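Local coordinates for protein Cas13d (uncultured Ruminococcus sp, PDB 6IV9) that binds CRISPR RNA as a Cas13d effector and probably uses two HEPN domains to mature that RNA and cleave target RNA, at residues R802-K805 with C806-D810; D888-K891 with A892-P896. The protein carries 2 engineered substitutions. All coordinates share one frame; numbering follows the deposited sequence.

Contact 1: R802-K805 with C806-D810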
ATOM      1  N   ARG A 802       0.820  34.728   8.215  1.00 32.09           N
ATOM      2  CA  ARG A 802       2.276  34.491   8.162  1.00 34.78           C
ATOM      3  C   ARG A 802       2.595  33.359   7.185  1.00 36.91           C
ATOM      4  O   ARG A 802       3.474  33.541   6.374  1.00 33.64           O
ATOM      5  CB  ARG A 802       2.783  34.094   9.544  1.00 37.45           C
ATOM      6  CG  ARG A 802       4.272  33.802   9.585  1.00 42.80           C
ATOM      7  CD  ARG A 802       4.743  33.441  10.971  1.00 46.72           C
ATOM      8  NE  ARG A 802       4.241  32.169  11.457  1.00 50.92           N
ATOM      9  CZ  ARG A 802       4.695  30.979  11.094  1.00 50.15           C
ATOM     10  NH1 ARG A 802       5.720  30.869  10.273  1.00 46.48           N
ATOM     11  NH2 ARG A 802       4.129  29.895  11.563  1.00 47.40           N
ATOM     12  N   LEU A 803       1.906  32.227   7.281  1.00 30.61           N
ATOM     13  CA  LEU A 803       2.179  31.123   6.333  1.00 33.11           C
ATOM     14  C   LEU A 803       1.796  31.540   4.913  1.00 29.25           C
ATOM     15  O   LEU A 803       2.480  31.157   4.002  1.00 31.67           O
ATOM     16  CB  LEU A 803       1.500  29.839   6.808  1.00 31.39           C
ATOM     17  CG  LEU A 803       2.131  29.256   8.066  1.00 33.55           C
ATOM     18  CD1 LEU A 803       1.419  28.002   8.523  1.00 31.66           C
ATOM     19  CD2 LEU A 803       3.605  28.984   7.862  1.00 36.71           C
ATOM     20  N   ARG A 804       0.735  32.318   4.753  1.00 30.99           N
ATOM     21  CA  ARG A 804       0.327  32.765   3.400  1.00 32.04           C
ATOM     22  C   ARG A 804       1.459  33.590   2.783  1.00 30.99           C
ATOM     23  O   ARG A 804       1.757  33.389   1.632  1.00 30.15           O
ATOM     24  CB  ARG A 804      -0.935  33.622   3.481  1.00 31.19           C
ATOM     25  CG  ARG A 804      -1.421  34.143   2.142  1.00 36.58           C
ATOM     26  CD  ARG A 804      -2.158  35.461   2.276  1.00 42.20           C
ATOM     27  NE  ARG A 804      -3.098  35.339   3.367  1.00 45.73           N
ATOM     28  CZ  ARG A 804      -3.707  36.333   3.966  1.00 53.28           C
ATOM     29  NH1 ARG A 804      -4.525  36.081   4.966  1.00 47.41           N
ATOM     30  NH2 ARG A 804      -3.503  37.573   3.568  1.00 46.20           N
ATOM     31  N   LYS A 805       2.056  34.476   3.570  1.00 34.79           N
ATOM     32  CA  LYS A 805       3.175  35.328   3.109  1.00 36.68           C
ATOM     33  C   LYS A 805       4.360  34.440   2.750  1.00 34.32           C
ATOM     34  O   LYS A 805       5.009  34.728   1.771  1.00 35.29           O
ATOM     35  CB  LYS A 805       3.547  36.338   4.191  1.00 43.27           C
ATOM     36  CG  LYS A 805       2.551  37.470   4.362  1.00 50.30           C
ATOM     37  CD  LYS A 805       2.089  38.021   3.041  1.00 61.75           C
ATOM     38  CE  LYS A 805       0.815  38.832   3.105  1.00 72.33           C
ATOM     39  NZ  LYS A 805      -0.002  38.630   1.888  1.00 73.37           N
ATOM     40  N   CYS A 806       4.608  33.401   3.540  1.00 35.98           N
ATOM     41  CA  CYS A 806       5.727  32.467   3.267  1.00 33.49           C
ATOM     42  C   CYS A 806       5.498  31.774   1.925  1.00 31.57           C
ATOM     43  O   CYS A 806       6.429  31.675   1.160  1.00 34.32           O
ATOM     44  CB  CYS A 806       5.819  31.412   4.355  1.00 35.21           C
ATOM     45  SG  CYS A 806       6.488  32.047   5.908  0.76 39.29           S
ATOM     46  N   VAL A 807       4.276  31.332   1.668  1.00 29.84           N
ATOM     47  CA  VAL A 807       3.951  30.657   0.384  1.00 30.83           C
ATOM     48  C   VAL A 807       4.155  31.638  -0.771  1.00 32.41           C
ATOM     49  O   VAL A 807       4.581  31.221  -1.821  1.00 31.68           O
ATOM     50  CB  VAL A 807       2.527  30.084   0.403  1.00 30.81           C
ATOM     51  CG1 VAL A 807       2.062  29.666  -0.974  1.00 30.43           C
ATOM     52  CG2 VAL A 807       2.403  28.947   1.393  1.00 35.29           C
ATOM     53  N   GLU A 808       3.814  32.904  -0.566  1.00 33.76           N
ATOM     54  CA  GLU A 808       3.974  33.909  -1.639  1.00 35.81           C
ATOM     55  C   GLU A 808       5.461  34.034  -1.984  1.00 28.77           C
ATOM     56  O   GLU A 808       5.789  34.114  -3.143  1.00 32.47           O
ATOM     57  CB  GLU A 808       3.346  35.229  -1.210  1.00 39.18           C
ATOM     58  CG  GLU A 808       1.838  35.233  -1.279  1.00 41.66           C
ATOM     59  CD  GLU A 808       1.186  36.499  -0.750  1.00 50.37           C
ATOM     60  OE1 GLU A 808       1.908  37.386  -0.317  1.00 52.49           O
ATOM     61  OE2 GLU A 808      -0.023  36.579  -0.772  1.00 44.04           O
ATOM     62  N   VAL A 809       6.320  34.021  -0.978  1.00 29.89           N
ATOM     63  CA  VAL A 809       7.781  34.111  -1.235  1.00 35.04           C
ATOM     64  C   VAL A 809       8.254  32.880  -2.013  1.00 36.80           C
ATOM     65  O   VAL A 809       9.032  33.030  -2.923  1.00 32.96           O
ATOM     66  CB  VAL A 809       8.542  34.265   0.083  1.00 35.74           C
ATOM     67  CG1 VAL A 809      10.025  34.101  -0.130  1.00 37.39           C
ATOM     68  CG2 VAL A 809       8.232  35.599   0.722  1.00 38.58           C
ATOM     69  N   ASP A 810       7.773  31.706  -1.625  1.00 33.31           N
ATOM     70  CA  ASP A 810       8.141  30.433  -2.289  1.00 32.83           C
ATOM     71  C   ASP A 810       7.664  30.447  -3.744  1.00 30.94           C
ATOM     72  O   ASP A 810       8.420  30.052  -4.580  1.00 32.23           O
ATOM     73  CB  ASP A 810       7.685  29.245  -1.448  1.00 32.68           C
ATOM     74  CG  ASP A 810       8.344  29.223  -0.079  1.00 44.10           C
ATOM     75  OD1 ASP A 810       9.523  29.600   0.006  1.00 46.45           O
ATOM     76  OD2 ASP A 810       7.686  28.835   0.884  1.00 43.80           O
TER
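R802, L803, R804 and K805 each hand their carbonyl oxygen to the amide four residues on, at C806, V807, E808 and V809, in one unbroken run of alpha-helix. The spacing hardly varies: V807 N lies 3.0 Å from L803 O, and V809 N lies 3.1 Å from K805 O. On one side of this ladder K805 and E808 run alongside each other, pointing the same way, and form an i to i+3 salt bridge. K805 NZ reaches E808 OE1 at 3.2 Å, on the syn side but 30° out of the carboxylate plane, with a weak second bond to OE2 at 3.4 Å. A bend at chi2 (-44°) turns the lysine chain forward along the helix, toward the glutamate, placing K805 CD 3.4 Å from E808 OE1; a second bend, at chi4, sets the direction of NZ. R804 flanks the same carboxylate through its methylene groups: R804 CD is 3.9 Å from E808 OE2, while the guanidinium plane stands at 59° to the carboxylate and makes no charge contact with it. R804 NH2 instead forms a salt bridge with D787 OD1, which also takes K805 NZ, and R804 NE bonds to L797 O. Because D787 sits close to E808, the shared lysine and nearby arginine probably offset the crowding of negative charge. All this belongs to helix 801-813 in the C-terminal part of Cas13d, consistent with its second HEPN domain, an all-helical fold. The flank carrying L803 and V807 packs on helix 901-908, at I901 and F904, and L803 also touches a phosphate of the bound RNA. V807 CG2 rests 3.4 Å from L803 O, while C806 CB lies at the same distance from that oxygen.

Contact 2: D888-K891 with A892-P896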
ATOM      1  N   ASP A 888      15.500  25.860   0.513  1.00 32.17           N
ATOM      2  CA  ASP A 888      14.674  26.880  -0.174  1.00 33.16           C
ATOM      3  C   ASP A 888      14.169  26.362  -1.517  1.00 26.81           C
ATOM      4  O   ASP A 888      13.158  26.839  -1.954  1.00 29.95           O
ATOM      5  CB  ASP A 888      15.426  28.193  -0.327  1.00 33.78           C
ATOM      6  CG  ASP A 888      15.410  29.019   0.935  1.00 42.57           C
ATOM      7  OD1 ASP A 888      14.904  28.536   1.950  1.00 44.50           O
ATOM      8  OD2 ASP A 888      15.910  30.129   0.879  1.00 50.49           O
ATOM      9  N   PHE A 889      14.965  25.546  -2.188  1.00 27.20           N
ATOM     10  CA  PHE A 889      14.618  24.977  -3.511  1.00 28.09           C
ATOM     11  C   PHE A 889      13.426  24.023  -3.366  1.00 25.62           C
ATOM     12  O   PHE A 889      12.594  23.981  -4.219  1.00 26.44           O
ATOM     13  CB  PHE A 889      15.873  24.364  -4.127  1.00 27.47           C
ATOM     14  CG  PHE A 889      15.846  24.115  -5.606  1.00 26.76           C
ATOM     15  CD1 PHE A 889      14.782  24.513  -6.383  1.00 27.73           C
ATOM     16  CD2 PHE A 889      16.896  23.464  -6.220  1.00 28.55           C
ATOM     17  CE1 PHE A 889      14.778  24.265  -7.742  1.00 31.16           C
ATOM     18  CE2 PHE A 889      16.879  23.209  -7.575  1.00 27.37           C
ATOM     19  CZ  PHE A 889      15.818  23.605  -8.332  1.00 29.09           C
ATOM     20  N   VAL A 890      13.403  23.256  -2.282  1.00 29.43           N
ATOM     21  CA  VAL A 890      12.267  22.328  -2.025  1.00 27.21           C
ATOM     22  C   VAL A 890      11.002  23.172  -1.860  1.00 25.25           C
ATOM     23  O   VAL A 890      10.025  22.866  -2.469  1.00 26.64           O
ATOM     24  CB  VAL A 890      12.526  21.488  -0.759  1.00 29.35           C
ATOM     25  CG1 VAL A 890      11.320  20.658  -0.386  1.00 30.56           C
ATOM     26  CG2 VAL A 890      13.750  20.612  -0.888  1.00 26.80           C
ATOM     27  N   LYS A 891      11.075  24.237  -1.074  1.00 26.45           N
ATOM     28  CA  LYS A 891       9.895  25.103  -0.836  1.00 29.18           C
ATOM     29  C   LYS A 891       9.418  25.737  -2.143  1.00 28.56           C
ATOM     30  O   LYS A 891       8.240  25.800  -2.348  1.00 27.96           O
ATOM     31  CB  LYS A 891      10.221  26.139   0.235  1.00 30.19           C
ATOM     32  CG  LYS A 891      10.727  25.545   1.532  1.00 35.99           C
ATOM     33  CD  LYS A 891      10.527  26.423   2.719  1.00 43.48           C
ATOM     34  CE  LYS A 891      11.480  27.591   2.766  1.00 55.58           C
ATOM     35  NZ  LYS A 891      11.093  28.589   3.789  1.00 54.38           N
ATOM     36  N   ALA A 892      10.338  26.205  -2.975  1.00 29.27           N
ATOM     37  CA  ALA A 892       9.961  26.817  -4.262  1.00 27.79           C
ATOM     38  C   ALA A 892       9.292  25.768  -5.149  1.00 26.61           C
ATOM     39  O   ALA A 892       8.254  26.036  -5.708  1.00 26.53           O
ATOM     40  CB  ALA A 892      11.201  27.349  -4.916  1.00 31.16           C
ATOM     41  N   LEU A 893       9.879  24.585  -5.224  1.00 26.92           N
ATOM     42  CA  LEU A 893       9.335  23.493  -6.064  1.00 24.85           C
ATOM     43  C   LEU A 893       7.946  23.062  -5.574  1.00 23.84           C
ATOM     44  O   LEU A 893       7.142  22.715  -6.383  1.00 24.35           O
ATOM     45  CB  LEU A 893      10.330  22.339  -6.076  1.00 26.03           C
ATOM     46  CG  LEU A 893      11.575  22.586  -6.916  1.00 27.23           C
ATOM     47  CD1 LEU A 893      12.585  21.477  -6.719  1.00 27.50           C
ATOM     48  CD2 LEU A 893      11.224  22.759  -8.378  1.00 30.28           C
ATOM     49  N   ASN A 894       7.726  23.104  -4.270  1.00 23.77           N
ATOM     50  CA  ASN A 894       6.469  22.665  -3.614  1.00 25.56           C
ATOM     51  C   ASN A 894       5.441  23.795  -3.554  1.00 25.98           C
ATOM     52  O   ASN A 894       4.347  23.543  -3.141  1.00 26.49           O
ATOM     53  CB  ASN A 894       6.741  22.188  -2.193  1.00 24.62           C
ATOM     54  CG  ASN A 894       7.336  20.802  -2.130  1.00 23.25           C
ATOM     55  OD1 ASN A 894       7.284  20.065  -3.091  1.00 25.72           O
ATOM     56  ND2 ASN A 894       7.863  20.444  -0.982  1.00 24.73           N
ATOM     57  N   SER A 895       5.764  24.968  -4.096  1.00 28.05           N
ATOM     58  CA  SER A 895       4.892  26.171  -4.016  1.00 25.87           C
ATOM     59  C   SER A 895       3.516  25.908  -4.642  1.00 27.34           C
ATOM     60  O   SER A 895       2.554  26.425  -4.144  1.00 30.29           O
ATOM     61  CB  SER A 895       5.554  27.419  -4.535  1.00 27.21           C
ATOM     62  OG  SER A 895       5.875  27.309  -5.890  1.00 30.15           O
ATOM     63  N   PRO A 896       3.371  25.075  -5.683  1.00 29.11           N
ATOM     64  CA  PRO A 896       2.059  24.762  -6.235  1.00 25.78           C
ATOM     65  C   PRO A 896       1.116  24.097  -5.212  1.00 26.03           C
ATOM     66  O   PRO A 896      -0.046  24.174  -5.382  1.00 26.66           O
ATOM     67  CB  PRO A 896       2.386  23.782  -7.365  1.00 28.31           C
ATOM     68  CG  PRO A 896       3.770  24.148  -7.777  1.00 28.76           C
ATOM     69  CD  PRO A 896       4.443  24.536  -6.486  1.00 28.25           C
TER
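N894 N bonds to V890 O at 2.9 Å, the shortest hydrogen bond between the two segments, following the ordinary helical bonds from A892 N to D888 O and from L893 N to F889 O. K891 O and S895 N do not continue that series, their angle being poor. S895 turns instead to A892 O: the hydroxyl OG donates to it at 2.7 Å, in the carbonyl plane, and the backbone N donates at 3.2 Å. The serine's chi1 of 62° sets OG between its own N and carbonyl carbon, from where it turns back onto this oxygen. The stretch is thus the C-terminal end of helix 887-893, where i to i+4 bonding gives way to the i to i+3 bond of S895 and a short 3-10 turn at 895-896. Among the side chains, L893 angles across F889 in a CH-pi contact: L893 CD1 stands over the ring face, 4.0 Å from its centroid and 27° off the normal. Within the ring its closest atom is F889 CE1, at 3.7 Å. With CG swung anti to the backbone N (chi1 -162°), the F889 ring reaches along the helix to L893; it also stacks with Y875, and both F889 and L893 pack on M818 of helix 816-827. V890 and N894 lie side by side on another flank, with V890 CG1 3.5 Å from N894 ND2. The buried amide of N894 is held from outside at both ends, OD1 accepting from Y822 OH while ND2 bonds to S908 OG, joining the helix end to helices 816-827 and 901-908.

Contact 1 comes first along the chain, inside helix 801-813. Contact 2 follows some eighty residues later, at the end of helix 887-893. Each is local, closes no long loop, and neither nests in nor crosses the other. Between them the chain runs through helices 816-827, 848-861 and 876-882, then returns, leaving their centres about 11 Å apart. They meet at D810: its OD1 packs 3.5 Å from K891 CB, and its backbone lies against A892 and S895. Helix 801-813 is thereby joined to the later turn, while helix 901-908, next along the chain, touches both contacts.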